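Local atomic coordinates of succinate--CoA ligase subunit alpha (Campylobacter jejuni, PDB entry 6MEL), a protein that forms the alpha subunit of a two-chain ligase of the succinate-CoA ligase family, joining a Rossmann-type CoA-binding domain to a CoA-ligase domain. Residues Glu132-Leu135 with Gly136-Gly140; Thr158-Ala161 with Ala162-Val166; Gly281-Ile284 with Gln285-Leu288. One frame throughout, in Å; residues are numbered along the deposited sequence.

The three contacts follow one another along the chain, and none nests in or crosses another. Contact 1 (132-140) comes first and closes the turn at the end of strand 133-136, outermost within this chain in the mixed sheet that also holds strands 148-152 and 172-177. Contact 2 (158-166) takes up some two and a half turns of helix 156-167, which connects those two strands. Contact 3 (281-288) occupies the last helix of the chain. Contact 2 is the middle member: Tyr159 packs on Met138 and Pro139 of contact 1, while Gln164 OE1 lies 3.0 Å from Gly281 N of contact 3, a probable hydrogen bond. Contacts 1 and 3 do not touch, their nearest atoms being about 16 Å apart.

Contact 1 of 3, residues Glu132-Leu135 with Gly136-Gly140; sequences ECKL and GIMPG
Lys134 reaches across the turn that follows its own strand and delivers its ammonium group to two backbone carbonyls. NZ donates to Met138 O at 2.8 Å, and makes a second, weak bond to Gly136 O at 3.2 Å. The first bond is not in line with its carbonyl: the C=O...N angle is 148°, and the nitrogen stands somewhat out of the carbonyl plane. The lysine torsions explain how the amine gets there. Its first torsion, 92°, lies well away from a staggered value, the middle of the chain runs straight, and a bend at the last torsion (chi4 81°) turns NZ in between the two oxygens. Two carbonyls, one of them weakly, take up NZ, and probably ease the cost of placing a charge in a buried residue.

This turn leaves strand 133-136, which pairs antiparallel with strand 126-129 as a beta hairpin at the edge, within this chain, of the mixed sheet. A classic beta bulge marks the start of the strand, where Glu132 and Cys133 both face a single residue of its partner. At the other end Gly136 has a positive phi, where its lack of a CB avoids a collision with Leu135 O.

Met138 comes back along the lysine. Its CG sits between the backbone N and the carbonyl carbon, and two further bends fold the thioether over the aliphatic chain, the two side chains sliding past each other in opposite directions. SD lies 3.9 Å from Lys134 CB and 4.0 Å from Lys134 CD, while Met138 CE is 4.1 Å from Leu135 O. Further round the turn, Gly140 CA approaches Lys134 CD at 4.2 Å. Cys28 and Tyr31 of helix 19-31 also touch Lys134. Leu135 packs on Ile127 of the paired strand.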
loop_
_atom_site.group_PDB
_atom_site.type_symbol
_atom_site.label_atom_id
_atom_site.label_comp_id
_atom_site.label_asym_id
_atom_site.label_seq_id
_atom_site.Cartn_x
_atom_site.Cartn_y
_atom_site.Cartn_z
ATOM N N GLU A 132 -18.734 22.021 11.678
ATOM C CA GLU A 132 -17.877 23.089 12.180
ATOM C C GLU A 132 -16.746 23.383 11.199
ATOM O O GLU A 132 -16.451 24.539 10.921
ATOM C CB GLU A 132 -17.282 22.729 13.534
ATOM C CG GLU A 132 -18.115 23.107 14.751
ATOM C CD GLU A 132 -17.291 23.099 16.046
ATOM O OE1 GLU A 132 -16.415 24.024 16.245
ATOM O OE2 GLU A 132 -17.482 22.146 16.852
ATOM N N CYS A 133 -16.018 22.341 10.771
ATOM C CA CYS A 133 -14.882 22.539 9.888
ATOM C C CYS A 133 -14.484 21.213 9.259
ATOM O O CYS A 133 -14.722 20.122 9.813
ATOM C CB CYS A 133 -13.677 23.113 10.619
ATOM S SG CYS A 133 -12.964 21.967 11.821
ATOM N N LYS A 134 -13.844 21.322 8.110
ATOM C CA LYS A 134 -13.299 20.154 7.448
ATOM C C LYS A 134 -11.975 20.525 6.772
ATOM O O LYS A 134 -11.822 21.616 6.209
ATOM C CB LYS A 134 -14.355 19.554 6.516
ATOM C CG LYS A 134 -14.344 20.034 5.077
ATOM C CD LYS A 134 -15.406 19.378 4.255
ATOM C CE LYS A 134 -15.404 19.744 2.779
ATOM N NZ LYS A 134 -14.391 18.947 2.041
ATOM N N LEU A 135 -10.997 19.628 6.902
ATOM C CA LEU A 135 -9.654 19.823 6.315
ATOM C C LEU A 135 -9.370 18.596 5.464
ATOM O O LEU A 135 -8.973 17.538 5.991
ATOM C CB LEU A 135 -8.598 19.946 7.407
ATOM C CG LEU A 135 -8.532 21.233 8.235
ATOM C CD1 LEU A 135 -9.684 21.312 9.223
ATOM C CD2 LEU A 135 -7.239 21.262 9.008
ATOM N N GLY A 136 -9.658 18.715 4.169
ATOM C CA GLY A 136 -9.545 17.582 3.290
ATOM C C GLY A 136 -10.673 17.530 2.287
ATOM O O GLY A 136 -11.217 18.582 1.911
ATOM N N ILE A 137 -10.953 16.310 1.838
ATOM C CA ILE A 137 -11.705 16.048 0.624
ATOM C C ILE A 137 -13.013 15.313 0.954
ATOM O O ILE A 137 -13.702 14.804 0.056
ATOM C CB ILE A 137 -10.868 15.232 -0.378
ATOM C CG1 ILE A 137 -10.552 13.836 0.165
ATOM C CG2 ILE A 137 -9.613 15.993 -0.813
ATOM C CD1 ILE A 137 -9.895 12.899 -0.870
ATOM N N MET A 138 -13.375 15.231 2.240
ATOM C CA MET A 138 -14.597 14.494 2.577
ATOM C C MET A 138 -15.845 15.328 2.253
ATOM O O MET A 138 -15.821 16.554 2.361
ATOM C CB MET A 138 -14.609 14.068 4.045
ATOM C CG MET A 138 -14.658 15.217 5.021
ATOM S SD MET A 138 -13.101 16.172 5.099
ATOM C CE MET A 138 -12.091 14.928 5.910
ATOM N N PRO A 139 -16.976 14.663 1.897
ATOM C CA PRO A 139 -18.269 15.325 1.682
ATOM C C PRO A 139 -18.883 15.796 3.010
ATOM O O PRO A 139 -19.342 14.986 3.839
ATOM C CB PRO A 139 -19.130 14.250 1.025
ATOM C CG PRO A 139 -18.553 12.925 1.572
ATOM C CD PRO A 139 -17.060 13.201 1.685
ATOM N N GLY A 140 -18.861 17.117 3.209
ATOM C CA GLY A 140 -19.250 17.718 4.491
ATOM C C GLY A 140 -20.646 17.321 4.956
ATOM O O GLY A 140 -20.881 17.070 6.151
#

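Contact 2 of 3, residues Thr158-Ala161 with Ala162-Val166; sequences TYEA and ANQVV
Glu160 and Gln164, one turn apart on helix 156-167, meet through a carboxylate-amide bond. Gln164 NE2 donates to Glu160 OE2 at 2.8 Å along an almost straight path (175°), with the oxygen in the amide plane and using its anti lone pair. Glu160 can reach forward because its CG stands opposite the backbone N (chi1 172°) and the chain then bends; the two planar groups end up 63° apart. NE2 also donates to Pro277 O and OE1 of Gln164 probably accepts from Gly281 N, which together hold the amide in one orientation. Glu160 OE1 forms a salt bridge with a basic side chain of the partner protein.

The tight side is that of the buried Ala162 and Val165, wedged against the sheet. Within the helix Ala162 CB is spaced 3.4 Å from Thr158 O, which accepts the bond from Ala162 N at 2.9 Å. Asn163, partly exposed, lies on the looser side, where the other protein's chain comes near and a water accepts from its ND2 at 2.9 Å and gives a weak bond to Glu160 OE1 at 3.0 Å.

Helix 156-167 links strands 148-152 and 172-177 in a beta-alpha-beta crossover. Ala162 meets Leu150 and Ile172, Val165 meets Val148 and Ile172, while Ala161 touches Ile280 of helix 280-288.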
loop_
_atom_site.group_PDB
_atom_site.type_symbol
_atom_site.label_atom_id
_atom_site.label_comp_id
_atom_site.label_asym_id
_atom_site.label_seq_id
_atom_site.Cartn_x
_atom_site.Cartn_y
_atom_site.Cartn_z
ATOM N N THR A 158 -15.198 5.287 5.108
ATOM C CA THR A 158 -15.464 6.167 6.225
ATOM C C THR A 158 -16.819 6.884 6.058
ATOM O O THR A 158 -17.573 7.067 7.016
ATOM C CB THR A 158 -14.345 7.210 6.362
ATOM O OG1 THR A 158 -13.041 6.621 6.377
ATOM C CG2 THR A 158 -14.544 8.056 7.592
ATOM N N TYR A 159 -17.132 7.292 4.826
ATOM C CA TYR A 159 -18.363 8.033 4.539
ATOM C C TYR A 159 -19.531 7.057 4.672
ATOM O O TYR A 159 -20.584 7.405 5.198
ATOM C CB TYR A 159 -18.318 8.694 3.143
ATOM C CG TYR A 159 -17.032 9.420 2.792
ATOM C CD1 TYR A 159 -16.187 9.934 3.764
ATOM C CD2 TYR A 159 -16.623 9.542 1.477
ATOM C CE1 TYR A 159 -14.979 10.545 3.437
ATOM C CE2 TYR A 159 -15.424 10.152 1.130
ATOM C CZ TYR A 159 -14.578 10.634 2.112
ATOM O OH TYR A 159 -13.399 11.244 1.762
ATOM N N GLU A 160 -19.335 5.839 4.150
ATOM C CA GLU A 160 -20.318 4.765 4.272
ATOM C C GLU A 160 -20.631 4.547 5.762
ATOM O O GLU A 160 -21.802 4.431 6.140
ATOM C CB GLU A 160 -19.807 3.484 3.614
ATOM C CG GLU A 160 -20.661 2.254 3.833
ATOM C CD GLU A 160 -22.090 2.337 3.325
ATOM O OE1 GLU A 160 -22.301 2.994 2.286
ATOM O OE2 GLU A 160 -23.008 1.769 3.997
ATOM N N ALA A 161 -19.600 4.450 6.611
ATOM C CA ALA A 161 -19.804 4.214 8.064
ATOM C C ALA A 161 -20.528 5.412 8.692
ATOM O O ALA A 161 -21.525 5.239 9.422
ATOM C CB ALA A 161 -18.493 3.935 8.747
ATOM N N ALA A 162 -20.061 6.622 8.360
ATOM C CA ALA A 162 -20.645 7.828 8.912
ATOM C C ALA A 162 -22.131 7.880 8.555
ATOM O O ALA A 162 -22.985 8.172 9.386
ATOM C CB ALA A 162 -19.910 9.056 8.429
ATOM N N ASN A 163 -22.435 7.542 7.305
ATOM C CA ASN A 163 -23.792 7.616 6.820
ATOM C C ASN A 163 -24.664 6.599 7.564
ATOM O O ASN A 163 -25.849 6.914 7.897
ATOM C CB ASN A 163 -23.848 7.447 5.300
ATOM C CG ASN A 163 -25.115 7.996 4.701
ATOM O OD1 ASN A 163 -25.544 9.075 5.094
ATOM N ND2 ASN A 163 -25.726 7.236 3.807
ATOM N N GLN A 164 -24.142 5.378 7.794
ATOM C CA GLN A 164 -24.900 4.374 8.542
ATOM C C GLN A 164 -25.210 4.904 9.963
ATOM O O GLN A 164 -26.279 4.644 10.570
ATOM C CB GLN A 164 -24.156 3.048 8.624
ATOM C CG GLN A 164 -24.072 2.276 7.312
ATOM C CD GLN A 164 -23.213 1.052 7.529
ATOM O OE1 GLN A 164 -23.081 0.605 8.660
ATOM N NE2 GLN A 164 -22.611 0.514 6.471
ATOM N N VAL A 165 -24.259 5.619 10.550
ATOM C CA VAL A 165 -24.456 6.070 11.906
ATOM C C VAL A 165 -25.529 7.171 11.915
ATOM O O VAL A 165 -26.362 7.208 12.829
ATOM C CB VAL A 165 -23.129 6.548 12.511
ATOM C CG1 VAL A 165 -23.355 7.342 13.786
ATOM C CG2 VAL A 165 -22.173 5.385 12.740
ATOM N N VAL A 166 -25.495 8.073 10.928
ATOM C CA VAL A 166 -26.466 9.164 10.851
ATOM C C VAL A 166 -27.864 8.576 10.577
ATOM O O VAL A 166 -28.796 8.887 11.310
ATOM C CB VAL A 166 -26.070 10.213 9.813
ATOM C CG1 VAL A 166 -27.155 11.259 9.557
ATOM C CG2 VAL A 166 -24.767 10.892 10.189
HETATM O O HOH W 1 -24.487 4.631 3.490
#

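Contact 3 of 3, residues Gly281-Ile284 with Gln285-Leu288; sequences GEEI and QKIL
Helix 280-288, the last of the chain, carries a salt bridge between residues three apart, Glu283 and Lys286; the glutamate lies beside strands 230-235 and 272-273, whereas the lysine is exposed. Glu283 OE1 takes the ammonium NZ of Lys286 at 2.9 Å, on its syn side and 21° out of the carboxylate plane. The glutamate gets there with CG swung beside the carbonyl carbon (chi1 -163°), and the lysine bends near its end; the two chains cross at a slant. Gln285 OE1 comes 3.8 Å from Glu282 CA, with amide and carboxylate planes at 90°. Glu282 OE2 itself forms a salt bridge with a basic side chain of the partner protein.

Ile284 and Leu288 lie next to each other and point the same way, Ile284 CG2 touching Leu288 CD1 at 3.9 Å. The carbonyl of Ile284 is shared: Leu288 N donates to its O at 2.8 Å, and Ile287 N adds a weak bond to the same O at 3.1 Å besides its bond to Glu283 O.

Ile284 packs on Val231, Ala203 and Val205 of two sheet strands, Ile287 meets Val231 and His272, and Leu288 extends the apolar row to Cys147 and Tyr170 of neighbouring loops. Ile284 and Ile287 against the strands and the exposed Lys286 beyond them are consistent with an amphipathic helix packed on the sheet of an alpha/beta fold.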
loop_
_atom_site.group_PDB
_atom_site.type_symbol
_atom_site.label_atom_id
_atom_site.label_comp_id
_atom_site.label_asym_id
_atom_site.label_seq_id
_atom_site.Cartn_x
_atom_site.Cartn_y
_atom_site.Cartn_z
ATOM N N GLY A 281 -23.511 0.951 11.610
ATOM C CA GLY A 281 -24.565 1.762 12.224
ATOM C C GLY A 281 -25.382 0.950 13.238
ATOM O O GLY A 281 -25.638 1.388 14.342
ATOM N N GLU A 282 -25.766 -0.262 12.852
ATOM C CA GLU A 282 -26.554 -1.103 13.718
ATOM C C GLU A 282 -25.792 -1.397 15.011
ATOM O O GLU A 282 -26.416 -1.484 16.071
ATOM C CB GLU A 282 -26.932 -2.404 13.033
ATOM C CG GLU A 282 -28.033 -2.238 11.998
ATOM C CD GLU A 282 -28.590 -3.585 11.528
ATOM O OE1 GLU A 282 -28.347 -4.591 12.221
ATOM O OE2 GLU A 282 -29.188 -3.641 10.441
ATOM N N GLU A 283 -24.458 -1.560 14.932
ATOM C CA GLU A 283 -23.697 -1.879 16.133
ATOM C C GLU A 283 -23.751 -0.699 17.100
ATOM O O GLU A 283 -23.904 -0.871 18.320
ATOM C CB GLU A 283 -22.248 -2.256 15.825
ATOM C CG GLU A 283 -21.555 -2.966 16.955
ATOM C CD GLU A 283 -22.057 -4.378 17.234
ATOM O OE1 GLU A 283 -22.888 -4.875 16.465
ATOM O OE2 GLU A 283 -21.650 -4.936 18.243
ATOM N N ILE A 284 -23.622 0.508 16.564
ATOM C CA ILE A 284 -23.739 1.691 17.382
ATOM C C ILE A 284 -25.130 1.759 18.063
ATOM O O ILE A 284 -25.223 2.131 19.242
ATOM C CB ILE A 284 -23.419 2.942 16.549
ATOM C CG1 ILE A 284 -21.899 3.096 16.303
ATOM C CG2 ILE A 284 -24.007 4.185 17.173
ATOM C CD1 ILE A 284 -21.063 3.353 17.524
ATOM N N GLN A 285 -26.201 1.447 17.339
ATOM C CA GLN A 285 -27.567 1.398 17.922
ATOM C C GLN A 285 -27.660 0.358 19.048
ATOM O O GLN A 285 -28.240 0.644 20.067
ATOM C CB GLN A 285 -28.608 1.007 16.890
ATOM C CG GLN A 285 -28.774 2.036 15.794
ATOM C CD GLN A 285 -29.894 1.559 14.911
ATOM O OE1 GLN A 285 -29.677 1.005 13.840
ATOM N NE2 GLN A 285 -31.100 1.656 15.444
ATOM N N LYS A 286 -27.062 -0.818 18.869
ATOM C CA LYS A 286 -27.015 -1.792 19.945
ATOM C C LYS A 286 -26.399 -1.189 21.198
ATOM O O LYS A 286 -26.845 -1.475 22.314
ATOM C CB LYS A 286 -26.160 -3.009 19.609
ATOM C CG LYS A 286 -26.818 -4.056 18.731
ATOM C CD LYS A 286 -26.063 -5.379 18.847
ATOM C CE LYS A 286 -26.094 -6.214 17.579
ATOM N NZ LYS A 286 -24.781 -6.889 17.353
ATOM N N ILE A 287 -25.303 -0.440 21.011
ATOM C CA ILE A 287 -24.543 0.032 22.128
ATOM C C ILE A 287 -25.293 1.179 22.805
ATOM O O ILE A 287 -25.431 1.182 24.006
ATOM C CB ILE A 287 -23.118 0.441 21.701
ATOM C CG1 ILE A 287 -22.249 -0.778 21.370
ATOM C CG2 ILE A 287 -22.457 1.321 22.749
ATOM C CD1 ILE A 287 -21.076 -0.433 20.490
ATOM N N LEU A 288 -25.740 2.159 22.027
ATOM C CA LEU A 288 -26.223 3.399 22.593
ATOM C C LEU A 288 -27.739 3.336 22.841
ATOM O O LEU A 288 -28.236 4.137 23.579
ATOM C CB LEU A 288 -25.898 4.542 21.635
ATOM C CG LEU A 288 -24.419 4.891 21.504
ATOM C CD1 LEU A 288 -24.265 6.084 20.589
ATOM C CD2 LEU A 288 -23.783 5.170 22.852
#